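Alpha-fucosidase (Bifidobacterium bifidum, PDB 2EAE) releases alpha-1,2-linked L-fucose from glycans by hydrolysis, this chain being the calcium-binding catalytic domain of a larger, probably membrane-attached protein. Local coordinates at residues Gly36-Pro41 / Asn411-Ser416; Ala130-Tyr135 / Asn407-Thr412; Ala30-Gly35 / Phe757-Pro762; Thr77-Gly82 / Glu485-Gly490. The protein carries 1 engineered substitution. All coordinates share one frame; numbering follows the deposited sequence.

Contact 1: Gly36-Pro41 / Asn411-Ser416; sequences GNYGNP and NTPWGS. With FUL (beta-L-fucopyranose), chain D; GLC (alpha-D-glucopyranose), chain B; GAL (beta-D-galactopyranose), chain C.
The CA atoms of Asn37 and Asn411 come within 6.1 Å where two irregular loops pass each other, one from the N-terminal beta domain, the other from the (alpha/alpha)6-barrel domain of this family 95 glycosidase. With CG turned anti to its carbonyl carbon (chi1 -70°), Asn37 carries its amide alongside the second loop. ND2 lies 3.0 Å from Asn411 O at an angle too poor for a hydrogen bond, and bonds instead to Gly410 O; OD1 rests 3.5 Å from Pro413 CA. One water donates to both Asn37 O and Asn411 O, tying the two backbones together. Beside this polar seam, Pro413 CG meets Tyr38 CE2 at 3.9 Å, arriving at the edge of the phenol ring, while side chains of helix 41-49 pack on the same tyrosine.

The loop then tightens into a turn in which Gly415 N bonds to Thr412 O and Ser416 N to Pro413 O, and Trp414 swings to the sugar side. Its NE1 donates almost straight (164°) to glucose O4, 2.9 Å away, the oxygen that links glucose to galactose. Over the indole face lies the fucose methyl, C6, 3.6 Å from CD2. The beta domain thus holds this loop through the Asn37 amide, one shared water and a proline-tyrosine contact, next to a tryptophan that reads product sugars with both its N-H and its face.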
# COMPACT_ATOMS: atom_id res chain seq x y z
N GLY A 36 2.11 -18.45 -10.45
CA GLY A 36 1.89 -18.18 -11.88
C GLY A 36 2.78 -17.07 -12.43
O GLY A 36 3.05 -16.09 -11.75
N ASN A 37 3.25 -17.24 -13.68
CA ASN A 37 4.08 -16.26 -14.39
C ASN A 37 5.58 -16.31 -14.07
O ASN A 37 6.39 -15.58 -14.64
CB ASN A 37 3.58 -14.81 -14.23
CG ASN A 37 2.29 -14.55 -14.97
OD1 ASN A 37 1.26 -14.32 -14.36
ND2 ASN A 37 2.35 -14.57 -16.31
N TYR A 38 5.95 -17.21 -13.17
CA TYR A 38 7.34 -17.35 -12.75
C TYR A 38 7.86 -18.77 -12.94
O TYR A 38 8.72 -19.22 -12.20
CB TYR A 38 7.49 -16.96 -11.28
CG TYR A 38 7.45 -15.47 -11.08
CD1 TYR A 38 8.64 -14.73 -11.03
CD2 TYR A 38 6.24 -14.79 -10.94
CE1 TYR A 38 8.63 -13.34 -10.82
CE2 TYR A 38 6.22 -13.38 -10.75
CZ TYR A 38 7.41 -12.69 -10.69
OH TYR A 38 7.37 -11.33 -10.47
N GLY A 39 7.35 -19.46 -13.97
CA GLY A 39 7.91 -20.76 -14.38
C GLY A 39 9.32 -20.70 -14.97
O GLY A 39 10.00 -21.73 -15.03
N ASN A 40 9.76 -19.53 -15.42
CA ASN A 40 11.13 -19.32 -15.82
C ASN A 40 12.02 -19.18 -14.58
O ASN A 40 11.77 -18.30 -13.73
CB ASN A 40 11.25 -18.08 -16.69
CG ASN A 40 12.69 -17.74 -17.03
OD1 ASN A 40 13.32 -16.89 -16.39
ND2 ASN A 40 13.21 -18.38 -18.05
N PRO A 41 13.05 -20.05 -14.46
CA PRO A 41 13.95 -20.09 -13.32
C PRO A 41 14.59 -18.77 -12.99
O PRO A 41 14.77 -18.46 -11.81
CB PRO A 41 15.02 -21.09 -13.76
CG PRO A 41 14.28 -21.99 -14.67
CD PRO A 41 13.37 -21.10 -15.43
N ASN A 411 1.97 -11.49 -19.20
CA ASN A 411 3.22 -12.00 -18.63
C ASN A 411 3.44 -11.57 -17.21
O ASN A 411 4.14 -12.23 -16.48
CB ASN A 411 4.42 -11.58 -19.48
CG ASN A 411 4.35 -12.18 -20.88
OD1 ASN A 411 4.64 -13.36 -21.08
ND2 ASN A 411 3.97 -11.37 -21.85
N THR A 412 2.86 -10.43 -16.83
CA THR A 412 3.04 -9.90 -15.49
C THR A 412 1.78 -10.19 -14.66
O THR A 412 0.65 -9.88 -15.09
CB THR A 412 3.37 -8.41 -15.54
OG1 THR A 412 4.64 -8.25 -16.18
CG2 THR A 412 3.47 -7.80 -14.14
N PRO A 413 1.97 -10.78 -13.48
CA PRO A 413 0.81 -11.22 -12.70
C PRO A 413 -0.06 -10.01 -12.29
O PRO A 413 0.43 -9.06 -11.67
CB PRO A 413 1.41 -11.90 -11.48
CG PRO A 413 2.81 -11.54 -11.44
CD PRO A 413 3.24 -11.04 -12.78
N TRP A 414 -1.32 -10.04 -12.70
CA TRP A 414 -2.27 -8.96 -12.44
C TRP A 414 -1.75 -7.62 -12.89
O TRP A 414 -2.13 -6.55 -12.36
CB TRP A 414 -2.66 -8.93 -10.96
CG TRP A 414 -3.16 -10.21 -10.49
CD1 TRP A 414 -4.36 -10.77 -10.79
CD2 TRP A 414 -2.48 -11.13 -9.64
NE1 TRP A 414 -4.47 -11.99 -10.18
CE2 TRP A 414 -3.34 -12.22 -9.45
CE3 TRP A 414 -1.24 -11.10 -8.96
CZ2 TRP A 414 -2.99 -13.32 -8.65
CZ3 TRP A 414 -0.90 -12.18 -8.16
CH2 TRP A 414 -1.76 -13.27 -8.01
N GLY A 415 -0.85 -7.67 -13.87
CA GLY A 415 -0.28 -6.50 -14.49
C GLY A 415 0.55 -5.64 -13.59
O GLY A 415 0.91 -4.50 -13.95
N SER A 416 0.91 -6.18 -12.42
CA SER A 416 1.49 -5.38 -11.34
C SER A 416 0.78 -4.03 -11.23
O SER A 416 1.44 -2.99 -11.16
CB SER A 416 2.98 -5.18 -11.59
OG SER A 416 3.63 -4.57 -10.47
C1 FUL D . -7.39 -9.83 -5.84
C2 FUL D . -7.11 -11.07 -4.96
O2 FUL D . -8.29 -11.90 -4.91
C3 FUL D . -5.90 -11.91 -5.42
O3 FUL D . -5.48 -12.78 -4.34
C4 FUL D . -4.71 -11.03 -5.81
O4 FUL D . -4.31 -10.38 -4.60
C5 FUL D . -5.16 -9.98 -6.84
C6 FUL D . -4.05 -9.01 -7.24
O5 FUL D . -6.20 -9.18 -6.28
O1 FUL D . -8.10 -8.80 -5.12
C1 GLC B . -6.61 -17.76 -10.55
C2 GLC B . -6.31 -16.81 -11.73
C3 GLC B . -6.07 -15.37 -11.33
C4 GLC B . -7.11 -14.93 -10.31
C5 GLC B . -6.88 -15.80 -9.08
C6 GLC B . -7.81 -15.39 -7.95
O1 GLC B . -5.45 -18.43 -10.12
O2 GLC B . -5.18 -17.20 -12.47
O3 GLC B . -6.19 -14.63 -12.51
O4 GLC B . -6.95 -13.56 -9.99
O5 GLC B . -7.20 -17.14 -9.41
O6 GLC B . -9.09 -15.90 -8.29
C1 GAL C . -8.00 -12.69 -10.34
C2 GAL C . -8.05 -11.52 -9.33
C3 GAL C . -9.09 -10.48 -9.76
C4 GAL C . -8.79 -10.05 -11.21
C5 GAL C . -8.77 -11.28 -12.12
C6 GAL C . -8.33 -10.89 -13.51
O2 GAL C . -8.26 -11.97 -8.01
O3 GAL C . -8.96 -9.38 -8.90
O4 GAL C . -7.54 -9.41 -11.25
O5 GAL C . -7.79 -12.19 -11.63
O6 GAL C . -8.57 -11.99 -14.38
O HOH W 1 5.86 -14.26 -17.00

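Contact 2: Ala130-Tyr135 / Asn407-Thr412; sequences AEQGNY and NAHGNT. With GAL (beta-D-galactopyranose), chain C.
Gln132, in the last turn of helix 129-132, closes over Ala408 at the joint between the N-terminal beta domain and the (alpha/alpha)6 barrel, and this half of the contact is tight. The methyl group of Ala408 sits 3.2 Å from Gly133 O and 3.5 Å from Gln132 CG. Gly133 leaves the helix with positive phi, which turns the chain across that methyl. At the start of the 130-135 segment, the amide oxygen OD1 of Asn407 reaches Ala130 CA at 3.3 Å.

Gln132 is extended, with CG anti to the backbone N (chi1 -178°), and its amide runs along Ala408 to His409. There the amide and the imidazole stand nearly perpendicular, 83° apart, and His409 NE2 gives OE1 only a weak, bent hydrogen bond (125°). The other end of the amide, NE2, is held by Glu485, so the glutamine links two residues that line the glycan pocket.

Around Asn134 and Tyr135 the packing gives way to water, and three waters mediate the contact with the 407-412 loop. Asn134 ND2 lies 3.3 Å from Asn407 O without a proper bonding angle. One water takes the Gly410 N-H and donates to Asn407 O and Thr412 O. The other two both donate to Tyr135 O and meet Thr412 OG1, the second only weakly; that hydroxyl also pairs with Thr403. On the sugar side, the imidazole of His409 abuts galactose, CE1 lying 3.4 Å from its C6.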
# COMPACT_ATOMS: atom_id res chain seq x y z
N ALA A 130 -5.04 -4.69 -24.63
CA ALA A 130 -4.05 -3.75 -25.14
C ALA A 130 -4.32 -2.32 -24.67
O ALA A 130 -3.39 -1.55 -24.47
CB ALA A 130 -3.97 -3.80 -26.68
N GLU A 131 -5.59 -2.01 -24.49
CA GLU A 131 -6.01 -0.70 -23.95
C GLU A 131 -5.78 -0.62 -22.45
O GLU A 131 -5.41 0.44 -21.93
CB GLU A 131 -7.49 -0.45 -24.19
CG GLU A 131 -7.84 0.01 -25.60
CD GLU A 131 -9.29 0.46 -25.71
OE1 GLU A 131 -10.13 0.13 -24.81
OE2 GLU A 131 -9.59 1.16 -26.70
N GLN A 132 -6.03 -1.73 -21.76
CA GLN A 132 -5.77 -1.78 -20.31
C GLN A 132 -4.29 -1.57 -20.03
O GLN A 132 -3.89 -0.68 -19.26
CB GLN A 132 -6.28 -3.09 -19.68
CG GLN A 132 -6.07 -3.16 -18.14
CD GLN A 132 -6.89 -4.26 -17.47
OE1 GLN A 132 -7.64 -5.00 -18.12
NE2 GLN A 132 -6.74 -4.38 -16.15
N GLY A 133 -3.45 -2.39 -20.69
CA GLY A 133 -2.03 -2.33 -20.49
C GLY A 133 -1.62 -2.85 -19.12
O GLY A 133 -2.42 -3.46 -18.40
N ASN A 134 -0.37 -2.60 -18.78
CA ASN A 134 0.21 -3.00 -17.51
C ASN A 134 1.53 -2.32 -17.22
O ASN A 134 2.09 -1.62 -18.08
CB ASN A 134 0.30 -4.54 -17.36
CG ASN A 134 1.25 -5.20 -18.36
OD1 ASN A 134 1.82 -4.56 -19.27
ND2 ASN A 134 1.42 -6.50 -18.19
N TYR A 135 2.05 -2.53 -16.01
CA TYR A 135 3.39 -2.06 -15.66
C TYR A 135 4.45 -2.95 -16.28
O TYR A 135 4.33 -4.19 -16.21
CB TYR A 135 3.59 -2.15 -14.15
CG TYR A 135 4.85 -1.51 -13.61
CD1 TYR A 135 5.19 -0.19 -13.94
CD2 TYR A 135 5.67 -2.19 -12.71
CE1 TYR A 135 6.32 0.40 -13.41
CE2 TYR A 135 6.79 -1.60 -12.17
CZ TYR A 135 7.12 -0.30 -12.51
OH TYR A 135 8.24 0.30 -11.96
N ASN A 407 0.25 -6.56 -23.02
CA ASN A 407 -1.15 -6.61 -22.68
C ASN A 407 -1.43 -6.92 -21.20
O ASN A 407 -0.61 -7.55 -20.52
CB ASN A 407 -1.85 -7.63 -23.57
CG ASN A 407 -2.11 -7.07 -24.97
OD1 ASN A 407 -1.62 -5.98 -25.30
ND2 ASN A 407 -2.89 -7.78 -25.76
N ALA A 408 -2.61 -6.49 -20.73
CA ALA A 408 -3.04 -6.82 -19.38
C ALA A 408 -3.35 -8.30 -19.32
O ALA A 408 -3.62 -8.94 -20.36
CB ALA A 408 -4.23 -6.01 -18.99
N HIS A 409 -3.30 -8.85 -18.10
CA HIS A 409 -3.59 -10.25 -17.83
C HIS A 409 -2.62 -11.17 -18.59
O HIS A 409 -2.98 -12.27 -19.01
CB HIS A 409 -5.06 -10.55 -18.10
CG HIS A 409 -6.00 -9.61 -17.42
ND1 HIS A 409 -6.17 -9.58 -16.05
CD2 HIS A 409 -6.80 -8.64 -17.91
CE1 HIS A 409 -7.05 -8.64 -15.73
NE2 HIS A 409 -7.44 -8.05 -16.85
N GLY A 410 -1.38 -10.70 -18.74
CA GLY A 410 -0.40 -11.39 -19.56
C GLY A 410 0.79 -11.95 -18.82
O GLY A 410 0.65 -12.79 -17.93
N ASN A 411 1.97 -11.49 -19.20
CA ASN A 411 3.22 -12.00 -18.63
C ASN A 411 3.44 -11.57 -17.21
O ASN A 411 4.14 -12.23 -16.48
CB ASN A 411 4.42 -11.58 -19.48
CG ASN A 411 4.35 -12.18 -20.88
OD1 ASN A 411 4.64 -13.36 -21.08
ND2 ASN A 411 3.97 -11.37 -21.85
N THR A 412 2.86 -10.43 -16.83
CA THR A 412 3.04 -9.90 -15.49
C THR A 412 1.78 -10.19 -14.66
O THR A 412 0.65 -9.88 -15.09
CB THR A 412 3.37 -8.41 -15.54
OG1 THR A 412 4.64 -8.25 -16.18
CG2 THR A 412 3.47 -7.80 -14.14
C1 GAL C . -8.00 -12.69 -10.34
C2 GAL C . -8.05 -11.52 -9.33
C3 GAL C . -9.09 -10.48 -9.76
C4 GAL C . -8.79 -10.05 -11.21
C5 GAL C . -8.77 -11.28 -12.12
C6 GAL C . -8.33 -10.89 -13.51
O2 GAL C . -8.26 -11.97 -8.01
O3 GAL C . -8.96 -9.38 -8.90
O4 GAL C . -7.54 -9.41 -11.25
O5 GAL C . -7.79 -12.19 -11.63
O6 GAL C . -8.57 -11.99 -14.38
O HOH W 2 0.45 -8.73 -17.64
O HOH W 3 4.20 -6.25 -17.90
O HOH W 4 6.16 -5.54 -14.66

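Contact 3: Ala30-Gly35 / Phe757-Pro762; sequences ATATAG and FDYHAP. With FUL (beta-L-fucopyranose), chain D.
Ala761 pushes its methyl group under the backbone of the facing loop, CB lying 3.4 Å from Thr33 O and 3.9 Å from Thr33 CG2. Pro762 follows, with its CB 3.2 Å from Ala34 O. The two loops run so close here, where the beta domain meets the (alpha/alpha)6 barrel, that a side chain on Gly35 would collide with the Ala761-Pro762 peptide. Tyr759 completes the interface. Thr33 O lies over one face of its ring, and the methyl of Ala32 comes obliquely to CE2 and OH. Tyr753 stacks on the same ring and hydrogen-bonds Thr33 O, while a water joins Tyr759 OH to Thr33 N.

What makes the barrel loop unusual is a pair of consecutive cis peptides, before Ala761 and before Pro762. They fold the chain back sharply enough for His760 N to bond to Pro762 O at 2.7 Å. The imidazole is fixed from the same turn: ND1 donates to Ala761 O at 2.9 Å, a bent bond (136°) that arrives 53° out of the carbonyl plane. With CG anti to the backbone N (chi1 -176°), the ring extends into the pocket, where NE2 donates to fucose O3 at 2.7 Å, close to the ring plane. A leucine at His760 would probably leave fucose O3 without this donor and Ala761 O without its side-chain partner. Held through ND1 by its own turn, the imidazole presents NE2 to the sugar, while the close fit of Ala761 and Pro762 against Thr33 to Gly35 seats that turn on the beta domain.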
# COMPACT_ATOMS: atom_id res chain seq x y z
N ALA A 30 15.93 -20.40 -3.60
CA ALA A 30 14.70 -19.94 -4.24
C ALA A 30 13.62 -21.04 -4.38
O ALA A 30 12.92 -21.12 -5.38
CB ALA A 30 14.98 -19.23 -5.58
N THR A 31 13.46 -21.83 -3.33
CA THR A 31 12.67 -23.05 -3.38
C THR A 31 11.25 -22.89 -2.90
O THR A 31 10.49 -23.85 -2.92
CB THR A 31 13.33 -24.18 -2.56
OG1 THR A 31 13.46 -23.75 -1.20
CG2 THR A 31 14.70 -24.52 -3.14
N ALA A 32 10.89 -21.68 -2.45
CA ALA A 32 9.51 -21.40 -2.08
C ALA A 32 8.61 -21.44 -3.32
O ALA A 32 9.10 -21.32 -4.45
CB ALA A 32 9.41 -20.03 -1.38
N THR A 33 7.32 -21.60 -3.10
CA THR A 33 6.32 -21.55 -4.17
C THR A 33 6.55 -20.36 -5.10
O THR A 33 6.57 -19.20 -4.66
CB THR A 33 4.91 -21.52 -3.62
OG1 THR A 33 4.74 -22.62 -2.72
CG2 THR A 33 3.90 -21.65 -4.77
N ALA A 34 6.76 -20.66 -6.39
CA ALA A 34 7.02 -19.63 -7.42
C ALA A 34 5.77 -18.84 -7.78
O ALA A 34 5.80 -17.62 -7.84
CB ALA A 34 7.62 -20.28 -8.71
N GLY A 35 4.68 -19.56 -8.05
CA GLY A 35 3.43 -18.96 -8.49
C GLY A 35 3.31 -18.82 -10.00
O GLY A 35 4.29 -18.97 -10.74
N PHE A 757 10.68 -10.35 0.59
CA PHE A 757 9.47 -10.02 -0.20
C PHE A 757 8.32 -10.97 0.18
O PHE A 757 8.50 -12.20 0.20
CB PHE A 757 9.72 -10.20 -1.69
CG PHE A 757 10.29 -8.99 -2.40
CD1 PHE A 757 10.28 -7.73 -1.81
CD2 PHE A 757 10.71 -9.11 -3.73
CE1 PHE A 757 10.77 -6.61 -2.51
CE2 PHE A 757 11.24 -8.01 -4.43
CZ PHE A 757 11.26 -6.75 -3.81
N ASP A 758 7.17 -10.39 0.46
CA ASP A 758 5.91 -11.14 0.73
C ASP A 758 5.42 -11.78 -0.55
O ASP A 758 5.68 -11.25 -1.64
CB ASP A 758 4.81 -10.18 1.21
CG ASP A 758 3.75 -10.89 2.03
OD1 ASP A 758 4.10 -11.49 3.07
OD2 ASP A 758 2.58 -10.85 1.59
N TYR A 759 4.70 -12.89 -0.44
CA TYR A 759 4.23 -13.57 -1.66
C TYR A 759 2.84 -14.15 -1.56
O TYR A 759 2.34 -14.46 -0.48
CB TYR A 759 5.24 -14.65 -2.12
CG TYR A 759 5.41 -15.95 -1.34
CD1 TYR A 759 4.48 -16.99 -1.44
CD2 TYR A 759 6.54 -16.16 -0.55
CE1 TYR A 759 4.67 -18.22 -0.76
CE2 TYR A 759 6.74 -17.37 0.14
CZ TYR A 759 5.80 -18.40 0.02
OH TYR A 759 5.99 -19.60 0.68
N HIS A 760 2.23 -14.29 -2.73
CA HIS A 760 0.86 -14.76 -2.89
C HIS A 760 0.67 -16.29 -2.93
O HIS A 760 -0.25 -16.78 -2.29
CB HIS A 760 0.29 -14.09 -4.16
CG HIS A 760 -1.17 -14.38 -4.44
ND1 HIS A 760 -1.60 -15.55 -5.04
CD2 HIS A 760 -2.27 -13.60 -4.31
CE1 HIS A 760 -2.91 -15.49 -5.22
NE2 HIS A 760 -3.34 -14.32 -4.79
N ALA A 761 1.46 -17.08 -3.69
CA ALA A 761 2.55 -16.61 -4.59
C ALA A 761 1.95 -16.17 -5.92
O ALA A 761 0.83 -16.55 -6.24
CB ALA A 761 3.53 -17.76 -4.85
N PRO A 762 2.73 -15.40 -6.73
CA PRO A 762 4.12 -14.96 -6.53
C PRO A 762 4.28 -13.66 -5.71
O PRO A 762 3.37 -13.29 -4.97
CB PRO A 762 4.56 -14.68 -7.95
CG PRO A 762 3.31 -14.11 -8.60
CD PRO A 762 2.18 -14.93 -8.02
C1 FUL D . -7.39 -9.83 -5.84
C2 FUL D . -7.11 -11.07 -4.96
O2 FUL D . -8.29 -11.90 -4.91
C3 FUL D . -5.90 -11.91 -5.42
O3 FUL D . -5.48 -12.78 -4.34
C4 FUL D . -4.71 -11.03 -5.81
O4 FUL D . -4.31 -10.38 -4.60
C5 FUL D . -5.16 -9.98 -6.84
C6 FUL D . -4.05 -9.01 -7.24
O5 FUL D . -6.20 -9.18 -6.28
O1 FUL D . -8.10 -8.80 -5.12
O HOH W 5 6.77 -22.20 -0.24

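Contact 4: Thr77-Gly82 / Glu485-Gly490; sequences TLWTGG and ENTAYG. With GAL (beta-D-galactopyranose), chain C.
The indole of Trp79 and the phenol of Tyr489 enclose the methyl of Ala488, which lies over one face of each ring where the beta domain meets the (alpha/alpha)6 barrel. Towards the indole it makes a CH-pi contact, CB standing 3.7 Å from the centroid of the five-membered ring and 13° off its normal. Farther along the same indole face comes Thr487, its CB 3.5 Å from CZ3. The opposite face of the phenol is covered by Gly81 O, and its edge meets Trp79 O and Thr80 O.

Gly82 packs its CA against Tyr489 CB at 3.7 Å, where a side chain would strike the ring. In the barrel loop, Thr487 forms an ST turn: OG1, held between the backbone N and the carbonyl carbon (chi1 66°), accepts from Tyr489 N at 3.0 Å. A serine replacing Trp79 would probably open a gap beside Ala488 and Thr487 and leave their loop less firmly held. Ala488 N, buried against the indole, finds no hydrogen-bonding partner. Trp79 O, by contrast, takes two, Asn237 ND2 and the hydroxyl of Tyr489, whose OH donates from 2.8 Å away.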
# COMPACT_ATOMS: atom_id res chain seq x y z
N THR A 77 6.70 4.93 -14.22
CA THR A 77 5.72 5.33 -15.24
C THR A 77 5.77 4.53 -16.55
O THR A 77 4.94 4.75 -17.44
CB THR A 77 5.78 6.83 -15.61
OG1 THR A 77 6.98 7.08 -16.37
CG2 THR A 77 5.67 7.73 -14.35
N LEU A 78 6.67 3.55 -16.63
CA LEU A 78 6.73 2.71 -17.84
C LEU A 78 5.55 1.74 -17.92
O LEU A 78 5.67 0.58 -17.50
CB LEU A 78 8.10 1.96 -17.93
CG LEU A 78 8.39 1.43 -19.37
CD1 LEU A 78 8.69 2.60 -20.36
CD2 LEU A 78 9.57 0.47 -19.39
N TRP A 79 4.44 2.25 -18.46
CA TRP A 79 3.13 1.58 -18.48
C TRP A 79 2.62 1.49 -19.91
O TRP A 79 2.63 2.49 -20.62
CB TRP A 79 2.13 2.39 -17.65
CG TRP A 79 1.96 1.97 -16.25
CD1 TRP A 79 2.72 2.35 -15.18
CD2 TRP A 79 0.91 1.13 -15.74
NE1 TRP A 79 2.21 1.78 -14.02
CE2 TRP A 79 1.10 1.02 -14.34
CE3 TRP A 79 -0.18 0.45 -16.33
CZ2 TRP A 79 0.27 0.23 -13.52
CZ3 TRP A 79 -1.01 -0.33 -15.52
CH2 TRP A 79 -0.79 -0.41 -14.12
N THR A 80 2.19 0.32 -20.34
CA THR A 80 1.42 0.18 -21.59
C THR A 80 -0.05 0.51 -21.35
O THR A 80 -0.47 0.68 -20.20
CB THR A 80 1.54 -1.22 -22.20
OG1 THR A 80 1.10 -2.20 -21.26
CG2 THR A 80 2.98 -1.50 -22.62
N GLY A 81 -0.82 0.58 -22.44
CA GLY A 81 -2.24 0.86 -22.42
C GLY A 81 -2.55 2.35 -22.54
O GLY A 81 -1.64 3.16 -22.75
N GLY A 82 -3.82 2.71 -22.38
CA GLY A 82 -4.18 4.13 -22.34
C GLY A 82 -4.32 4.76 -23.73
O GLY A 82 -4.39 4.05 -24.76
N GLU A 485 -9.72 -3.21 -10.87
CA GLU A 485 -8.48 -3.14 -11.63
C GLU A 485 -8.29 -1.73 -12.19
O GLU A 485 -9.12 -1.24 -12.97
CB GLU A 485 -8.48 -4.15 -12.77
CG GLU A 485 -8.55 -5.63 -12.33
CD GLU A 485 -8.20 -6.54 -13.51
OE1 GLU A 485 -8.53 -6.15 -14.64
OE2 GLU A 485 -7.57 -7.60 -13.30
N ASN A 486 -7.19 -1.10 -11.82
CA ASN A 486 -6.92 0.26 -12.26
C ASN A 486 -5.50 0.34 -12.82
O ASN A 486 -4.69 -0.59 -12.61
CB ASN A 486 -7.14 1.28 -11.10
CG ASN A 486 -8.58 1.72 -10.98
OD1 ASN A 486 -8.99 2.73 -11.59
ND2 ASN A 486 -9.37 0.96 -10.21
N THR A 487 -5.18 1.45 -13.49
CA THR A 487 -3.91 1.58 -14.24
C THR A 487 -3.35 2.99 -14.11
O THR A 487 -3.88 3.79 -13.36
CB THR A 487 -4.12 1.36 -15.75
OG1 THR A 487 -4.93 2.42 -16.29
CG2 THR A 487 -4.74 -0.03 -16.01
N ALA A 488 -2.33 3.30 -14.90
CA ALA A 488 -1.79 4.66 -14.93
C ALA A 488 -2.68 5.63 -15.75
O ALA A 488 -2.44 6.85 -15.75
CB ALA A 488 -0.33 4.66 -15.46
N TYR A 489 -3.71 5.11 -16.40
CA TYR A 489 -4.41 5.84 -17.47
C TYR A 489 -5.93 5.91 -17.32
O TYR A 489 -6.69 5.89 -18.30
CB TYR A 489 -4.05 5.21 -18.85
CG TYR A 489 -2.57 5.17 -19.20
CD1 TYR A 489 -1.84 6.33 -19.40
CD2 TYR A 489 -1.91 3.95 -19.38
CE1 TYR A 489 -0.51 6.30 -19.73
CE2 TYR A 489 -0.58 3.91 -19.71
CZ TYR A 489 0.11 5.07 -19.89
OH TYR A 489 1.43 5.04 -20.24
N GLY A 490 -6.42 5.97 -16.07
CA GLY A 490 -7.83 6.20 -15.84
C GLY A 490 -8.69 5.07 -16.35
O GLY A 490 -9.75 5.29 -16.90
C1 GAL C . -8.00 -12.69 -10.34
C2 GAL C . -8.05 -11.52 -9.33
C3 GAL C . -9.09 -10.48 -9.76
C4 GAL C . -8.79 -10.05 -11.21
C5 GAL C . -8.77 -11.28 -12.12
C6 GAL C . -8.33 -10.89 -13.51
O2 GAL C . -8.26 -11.97 -8.01
O3 GAL C . -8.96 -9.38 -8.90
O4 GAL C . -7.54 -9.41 -11.25
O5 GAL C . -7.79 -12.19 -11.63
O6 GAL C . -8.57 -11.99 -14.38

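All four contacts join the N-terminal beta domain to the barrel domain, yet each solves the task differently. Contact 4 is the most enclosed, all its touching residues being buried, and relies on aromatic packing; contact 3 lies nearer the surface and combines close backbone fit with one bridging water. Contacts 1 and 2 are largely buried but also let water into their seams, and they share Asn411 and Thr412 of one barrel loop. Glu131 O meets Gly82 N between contacts 2 and 4, Tyr38 packs on Pro762 between contacts 1 and 3, and Gly415 O meets Tyr135 N between contacts 1 and 2. Contacts 3 and 4 stay about 12 Å apart at their nearest atoms. The barrel segment of each contact also reaches a bound sugar.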